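Local coordinates for protein alpha-fucosidase GH29 (Fusarium graminearum, PDB 4PSR) that hydrolyses alpha-L-fucosides as a family 29 glycoside hydrolase and probably removes alpha-1,6-linked fucose from the carbohydrate of glycoproteins, at residues Lys28-Gln42 with Val333-Ala347. Residues are numbered along the deposited sequence; the frame is centred on the assembly and turned at random.
With FUL (beta-L-fucopyranose), chain M.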
loop_
_atom_site.group_PDB
_atom_site.type_symbol
_atom_site.label_atom_id
_atom_site.label_comp_id
_atom_site.label_asym_id
_atom_site.label_seq_id
_atom_site.Cartn_x
_atom_site.Cartn_y
_atom_site.Cartn_z
ATOM N N LYS A 28 5.457 -2.692 -7.229
ATOM C CA LYS A 28 6.005 -1.883 -6.137
ATOM C C LYS A 28 5.348 -0.547 -5.843
ATOM O O LYS A 28 5.114 -0.235 -4.671
ATOM C CB LYS A 28 7.495 -1.644 -6.277
ATOM C CG LYS A 28 8.337 -2.945 -6.445
ATOM C CD LYS A 28 7.996 -4.029 -5.425
ATOM C CE LYS A 28 8.957 -5.178 -5.514
ATOM N NZ LYS A 28 8.566 -6.277 -4.605
ATOM N N PHE A 29 5.078 0.242 -6.876
ATOM C CA PHE A 29 4.685 1.640 -6.732
ATOM C C PHE A 29 3.492 1.921 -7.622
ATOM O O PHE A 29 3.507 1.619 -8.819
ATOM C CB PHE A 29 5.864 2.559 -7.125
ATOM C CG PHE A 29 5.529 4.019 -7.056
ATOM C CD1 PHE A 29 5.093 4.627 -5.873
ATOM C CD2 PHE A 29 5.656 4.808 -8.195
ATOM C CE1 PHE A 29 4.765 6.007 -5.844
ATOM C CE2 PHE A 29 5.334 6.173 -8.166
ATOM C CZ PHE A 29 4.901 6.767 -6.986
ATOM N N GLY A 30 2.423 2.446 -7.013
ATOM C CA GLY A 30 1.252 2.917 -7.724
ATOM C C GLY A 30 0.801 4.283 -7.246
ATOM O O GLY A 30 1.290 4.792 -6.226
ATOM N N VAL A 31 -0.109 4.900 -7.990
ATOM C CA VAL A 31 -0.648 6.204 -7.650
ATOM C C VAL A 31 -2.166 6.224 -7.800
ATOM O O VAL A 31 -2.724 5.768 -8.786
ATOM C CB VAL A 31 -0.019 7.325 -8.538
ATOM C CG1 VAL A 31 -0.712 8.660 -8.308
ATOM C CG2 VAL A 31 1.473 7.443 -8.265
ATOM N N TYR A 32 -2.843 6.814 -6.824
ATOM C CA TYR A 32 -4.270 7.074 -6.918
ATOM C C TYR A 32 -4.588 8.472 -6.417
ATOM O O TYR A 32 -3.695 9.194 -5.994
ATOM C CB TYR A 32 -5.149 5.988 -6.256
ATOM C CG TYR A 32 -5.267 5.885 -4.731
ATOM C CD1 TYR A 32 -6.451 5.424 -4.177
ATOM C CD2 TYR A 32 -4.214 6.153 -3.883
ATOM C CE1 TYR A 32 -6.595 5.267 -2.832
ATOM C CE2 TYR A 32 -4.346 5.999 -2.509
ATOM C CZ TYR A 32 -5.527 5.543 -1.995
ATOM O OH TYR A 32 -5.620 5.367 -0.610
ATOM N N TRP A 33 -5.848 8.870 -6.533
ATOM C CA TRP A 33 -6.218 10.236 -6.215
ATOM C C TRP A 33 -7.597 10.326 -5.577
ATOM O O TRP A 33 -8.581 9.843 -6.120
ATOM C CB TRP A 33 -6.128 11.159 -7.461
ATOM C CG TRP A 33 -6.632 10.575 -8.732
ATOM C CD1 TRP A 33 -7.870 10.711 -9.281
ATOM C CD2 TRP A 33 -5.865 9.821 -9.667
ATOM N NE1 TRP A 33 -7.939 10.053 -10.497
ATOM C CE2 TRP A 33 -6.717 9.485 -10.739
ATOM C CE3 TRP A 33 -4.559 9.343 -9.670
ATOM C CZ2 TRP A 33 -6.286 8.721 -11.810
ATOM C CZ3 TRP A 33 -4.135 8.575 -10.747
ATOM C CH2 TRP A 33 -4.997 8.268 -11.788
ATOM N N HIS A 34 -7.621 10.997 -4.435
ATOM C CA HIS A 34 -8.865 11.356 -3.765
ATOM C C HIS A 34 -9.369 12.676 -4.345
ATOM O O HIS A 34 -9.077 13.746 -3.819
ATOM C CB HIS A 34 -8.649 11.510 -2.251
ATOM C CG HIS A 34 -8.537 10.219 -1.493
ATOM N ND1 HIS A 34 -7.503 9.320 -1.651
ATOM C CD2 HIS A 34 -9.332 9.702 -0.522
ATOM C CE1 HIS A 34 -7.680 8.300 -0.823
ATOM N NE2 HIS A 34 -8.778 8.513 -0.125
ATOM N N TRP A 35 -10.173 12.570 -5.390
ATOM C CA TRP A 35 -10.718 13.735 -6.070
ATOM C C TRP A 35 -12.166 13.474 -6.338
ATOM O O TRP A 35 -12.516 12.470 -6.948
ATOM C CB TRP A 35 -9.982 13.963 -7.386
ATOM C CG TRP A 35 -10.433 15.172 -8.161
ATOM C CD1 TRP A 35 -10.396 16.471 -7.764
ATOM C CD2 TRP A 35 -10.997 15.162 -9.467
ATOM N NE1 TRP A 35 -10.902 17.271 -8.754
ATOM C CE2 TRP A 35 -11.272 16.485 -9.815
ATOM C CE3 TRP A 35 -11.296 14.144 -10.378
ATOM C CZ2 TRP A 35 -11.815 16.840 -11.054
ATOM C CZ3 TRP A 35 -11.827 14.492 -11.618
ATOM C CH2 TRP A 35 -12.085 15.827 -11.937
ATOM N N GLY A 36 -13.033 14.367 -5.878
ATOM C CA GLY A 36 -14.460 14.181 -6.091
ATOM C C GLY A 36 -15.285 15.333 -5.540
ATOM O O GLY A 36 -14.752 16.384 -5.279
ATOM N N ALA A 37 -16.583 15.105 -5.374
ATOM C CA ALA A 37 -17.443 16.147 -4.842
ATOM C C ALA A 37 -17.047 16.514 -3.412
ATOM O O ALA A 37 -17.299 17.621 -2.976
ATOM C CB ALA A 37 -18.902 15.730 -4.886
ATOM N N PHE A 38 -16.381 15.602 -2.710
ATOM C CA PHE A 38 -15.880 15.897 -1.363
ATOM C C PHE A 38 -14.758 16.921 -1.399
ATOM O O PHE A 38 -14.436 17.523 -0.370
ATOM C CB PHE A 38 -15.405 14.623 -0.648
ATOM C CG PHE A 38 -14.470 13.766 -1.472
ATOM C CD1 PHE A 38 -13.117 14.108 -1.621
ATOM C CD2 PHE A 38 -14.947 12.648 -2.128
ATOM C CE1 PHE A 38 -12.276 13.339 -2.423
ATOM C CE2 PHE A 38 -14.093 11.862 -2.925
ATOM C CZ PHE A 38 -12.771 12.235 -3.073
ATOM N N THR A 39 -14.172 17.161 -2.577
ATOM C CA THR A 39 -13.124 18.152 -2.728
ATOM C C THR A 39 -13.692 19.582 -2.902
ATOM O O THR A 39 -12.959 20.560 -2.772
ATOM C CB THR A 39 -12.220 17.814 -3.955
ATOM O OG1 THR A 39 -11.863 16.419 -3.926
ATOM C CG2 THR A 39 -10.967 18.668 -3.983
ATOM N N THR A 40 -14.970 19.682 -3.262
ATOM C CA THR A 40 -15.543 20.967 -3.664
ATOM C C THR A 40 -15.302 22.090 -2.635
ATOM O O THR A 40 -14.883 23.193 -3.006
ATOM C CB THR A 40 -17.038 20.854 -3.960
ATOM O OG1 THR A 40 -17.302 19.704 -4.784
ATOM C CG2 THR A 40 -17.529 22.096 -4.690
ATOM N N ALA A 41 -15.509 21.792 -1.351
ATOM C CA ALA A 41 -15.316 22.815 -0.312
ATOM C C ALA A 41 -13.851 23.208 -0.108
ATOM O O ALA A 41 -13.539 24.289 0.394
ATOM C CB ALA A 41 -15.900 22.339 0.974
ATOM N N GLN A 42 -12.933 22.337 -0.524
ATOM C CA GLN A 42 -11.500 22.559 -0.339
ATOM C C GLN A 42 -11.192 22.996 1.093
ATOM O O GLN A 42 -10.386 23.891 1.327
ATOM C CB GLN A 42 -10.933 23.571 -1.365
ATOM C CG GLN A 42 -11.150 23.069 -2.828
ATOM C CD GLN A 42 -10.520 23.912 -3.908
ATOM O OE1 GLN A 42 -10.074 23.376 -4.924
ATOM N NE2 GLN A 42 -10.450 25.210 -3.698
ATOM N N VAL A 333 8.933 -1.426 0.309
ATOM C CA VAL A 333 9.316 -2.490 -0.598
ATOM C C VAL A 333 10.255 -3.474 0.101
ATOM O O VAL A 333 10.152 -4.679 -0.105
ATOM C CB VAL A 333 9.927 -1.911 -1.872
ATOM C CG1 VAL A 333 10.610 -2.963 -2.695
ATOM C CG2 VAL A 333 8.873 -1.159 -2.693
ATOM N N SER A 334 11.159 -2.959 0.934
ATOM C CA SER A 334 12.100 -3.813 1.661
ATOM C C SER A 334 11.392 -4.720 2.677
ATOM O O SER A 334 11.930 -5.762 3.083
ATOM C CB SER A 334 13.155 -2.963 2.386
ATOM O OG SER A 334 12.662 -2.336 3.566
ATOM N N LYS A 335 10.202 -4.315 3.131
ATOM C CA LYS A 335 9.436 -5.067 4.138
ATOM C C LYS A 335 8.370 -5.966 3.522
ATOM O O LYS A 335 7.517 -6.473 4.258
ATOM C CB LYS A 335 8.802 -4.080 5.125
ATOM C CG LYS A 335 9.772 -3.390 6.054
ATOM C CD LYS A 335 9.103 -2.223 6.741
ATOM C CE LYS A 335 9.987 -1.573 7.818
ATOM N NZ LYS A 335 9.352 -0.325 8.337
ATOM N N ASN A 336 8.440 -6.178 2.204
ATOM C CA ASN A 336 7.611 -7.138 1.444
ATOM C C ASN A 336 6.247 -6.586 1.070
ATOM O O ASN A 336 5.262 -7.349 0.976
ATOM C CB ASN A 336 7.514 -8.493 2.178
ATOM C CG ASN A 336 6.961 -9.607 1.321
ATOM O OD1 ASN A 336 7.370 -9.824 0.183
ATOM N ND2 ASN A 336 6.043 -10.373 1.910
ATOM N N GLY A 337 6.203 -5.287 0.793
ATOM C CA GLY A 337 4.976 -4.624 0.370
ATOM C C GLY A 337 5.092 -3.746 -0.854
ATOM O O GLY A 337 6.189 -3.479 -1.343
ATOM N N ASN A 338 3.934 -3.287 -1.335
ATOM C CA ASN A 338 3.834 -2.175 -2.292
ATOM C C ASN A 338 3.402 -0.889 -1.581
ATOM O O ASN A 338 2.762 -0.949 -0.523
ATOM C CB ASN A 338 2.793 -2.445 -3.389
ATOM C CG ASN A 338 3.210 -3.501 -4.380
ATOM O OD1 ASN A 338 4.356 -3.901 -4.468
ATOM N ND2 ASN A 338 2.240 -3.979 -5.146
ATOM N N MET A 339 3.681 0.255 -2.197
ATOM C CA MET A 339 3.206 1.556 -1.725
ATOM C C MET A 339 2.332 2.180 -2.781
ATOM O O MET A 339 2.767 2.383 -3.932
ATOM C CB MET A 339 4.373 2.499 -1.409
ATOM C CG MET A 339 3.912 3.759 -0.660
ATOM S SD MET A 339 5.238 4.857 -0.171
ATOM C CE MET A 339 5.410 5.640 -1.720
ATOM N N LEU A 340 1.111 2.523 -2.393
ATOM C CA LEU A 340 0.164 3.228 -3.262
ATOM C C LEU A 340 0.089 4.668 -2.785
ATOM O O LEU A 340 -0.404 4.959 -1.672
ATOM C CB LEU A 340 -1.224 2.555 -3.185
ATOM C CG LEU A 340 -2.373 3.269 -3.905
ATOM C CD1 LEU A 340 -2.071 3.496 -5.385
ATOM C CD2 LEU A 340 -3.694 2.489 -3.701
ATOM N N LEU A 341 0.614 5.582 -3.613
ATOM C CA LEU A 341 0.711 6.996 -3.280
ATOM C C LEU A 341 -0.474 7.804 -3.757
ATOM O O LEU A 341 -0.839 7.798 -4.938
ATOM C CB LEU A 341 2.000 7.580 -3.873
ATOM C CG LEU A 341 2.252 9.064 -3.641
ATOM C CD1 LEU A 341 2.440 9.399 -2.168
ATOM C CD2 LEU A 341 3.448 9.517 -4.474
ATOM N N ASN A 342 -1.068 8.543 -2.826
ATOM C CA ASN A 342 -2.199 9.417 -3.131
ATOM C C ASN A 342 -1.775 10.821 -3.506
ATOM O O ASN A 342 -0.905 11.407 -2.823
ATOM C CB ASN A 342 -3.176 9.486 -1.947
ATOM C CG ASN A 342 -4.259 10.487 -2.162
ATOM O OD1 ASN A 342 -5.197 10.223 -2.892
ATOM N ND2 ASN A 342 -4.144 11.638 -1.532
ATOM N N ILE A 343 -2.379 11.349 -4.577
ATOM C CA ILE A 343 -2.235 12.753 -4.980
ATOM C C ILE A 343 -3.591 13.436 -4.894
ATOM O O ILE A 343 -4.644 12.765 -4.801
ATOM C CB ILE A 343 -1.572 12.882 -6.399
ATOM C CG1 ILE A 343 -2.491 12.328 -7.477
ATOM C CG2 ILE A 343 -0.220 12.163 -6.371
ATOM C CD1 ILE A 343 -1.917 12.454 -8.923
ATOM N N SER A 344 -3.563 14.767 -4.929
ATOM C CA SER A 344 -4.715 15.576 -4.506
ATOM C C SER A 344 -5.001 16.741 -5.450
ATOM O O SER A 344 -4.620 17.882 -5.155
ATOM C CB SER A 344 -4.463 16.131 -3.106
ATOM O OG SER A 344 -4.108 15.110 -2.180
ATOM N N PRO A 345 -5.679 16.462 -6.570
ATOM C CA PRO A 345 -6.056 17.562 -7.472
ATOM C C PRO A 345 -7.038 18.529 -6.802
ATOM O O PRO A 345 -7.859 18.130 -5.964
ATOM C CB PRO A 345 -6.723 16.838 -8.651
ATOM C CG PRO A 345 -6.279 15.387 -8.542
ATOM C CD PRO A 345 -6.108 15.147 -7.062
ATOM N N MET A 346 -6.984 19.789 -7.201
ATOM C CA MET A 346 -7.961 20.779 -6.770
ATOM C C MET A 346 -9.339 20.467 -7.312
ATOM O O MET A 346 -9.497 19.641 -8.216
ATOM C CB MET A 346 -7.529 22.173 -7.227
ATOM C CG MET A 346 -6.149 22.514 -6.759
ATOM S SD MET A 346 -5.724 24.293 -6.895
ATOM C CE MET A 346 -6.014 24.609 -8.606
ATOM N N ALA A 347 -10.368 21.076 -6.726
ATOM C CA ALA A 347 -11.729 20.797 -7.141
ATOM C C ALA A 347 -11.960 20.987 -8.642
ATOM O O ALA A 347 -12.748 20.270 -9.252
ATOM C CB ALA A 347 -12.738 21.638 -6.335
HETATM C C1 FUL M . -9.461 6.033 5.333
HETATM C C2 FUL M . -10.547 6.976 4.857
HETATM O O2 FUL M . -11.515 7.255 5.881
HETATM C C3 FUL M . -9.843 8.238 4.433
HETATM O O3 FUL M . -10.807 9.193 4.049
HETATM C C4 FUL M . -8.926 7.881 3.291
HETATM O O4 FUL M . -9.704 7.446 2.179
HETATM C C5 FUL M . -7.960 6.793 3.741
HETATM C C6 FUL M . -7.050 6.315 2.630
HETATM O O5 FUL M . -8.633 5.650 4.262
HETATM O O1 FUL M . -10.070 4.866 5.823
HETATM O O HOH W 1 8.245 -5.697 -1.806
HETATM O O HOH W 2 -7.810 16.222 -4.050
#
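Strand 29-33 and strand 337-343 close the TIM barrel of the fucosidase, where the first strand meets the eighth in parallel and a fucose lies at their C-terminal end. Five regular backbone hydrogen bonds join them, the first from Met-339 N to Lys-28 O (2.9 Å) and the last from Ile-343 N to Tyr-32 O; a weak one from His-34 N to Ile-343 O follows. On the barrel's inner face, Leu-340 CD2 sits over the centre of the Tyr-32 ring, 3.7 Å from its centroid. CG of Tyr-32 lies between its backbone N and carbonyl carbon (chi1 74°), which turns one ring face to the leucine. Asn-342 OD1 takes two bonds from His-34. The backbone N, at 3.0 Å, lies in the amide's carbonyl plane. His-34 ND1, at 2.8 Å, comes from above that plane, with the imidazole and amide planes 85° apart. The ND1 bond helps set the rotation of the imidazole, and NE2 at its other end is hydrogen-bonded to fucose O4 (2.7 Å). Asn-342 is thus a second-shell residue in the sugar pocket of this GH29 barrel, which Glu-46, His-127 and Asp-226 help to complete. On the outer face, Phe-29 CE1 packs on Leu-341 CB (3.7 Å), and helix 322-334 covers both side chains. Further toward the C-terminal ends, Val-31 CG1 meets Ile-343 CD1 on the same face. Past the strands, Pro-345 CB lies over the five-membered ring of Trp-35, whose NE1 makes a weak hydrogen bond to Met-346 O. One water links His-34 O with Pro-345 O. The extended Gln-42 side chain brings OE1 to Ala-347 N (2.9 Å) in a fairly straight bond (164°).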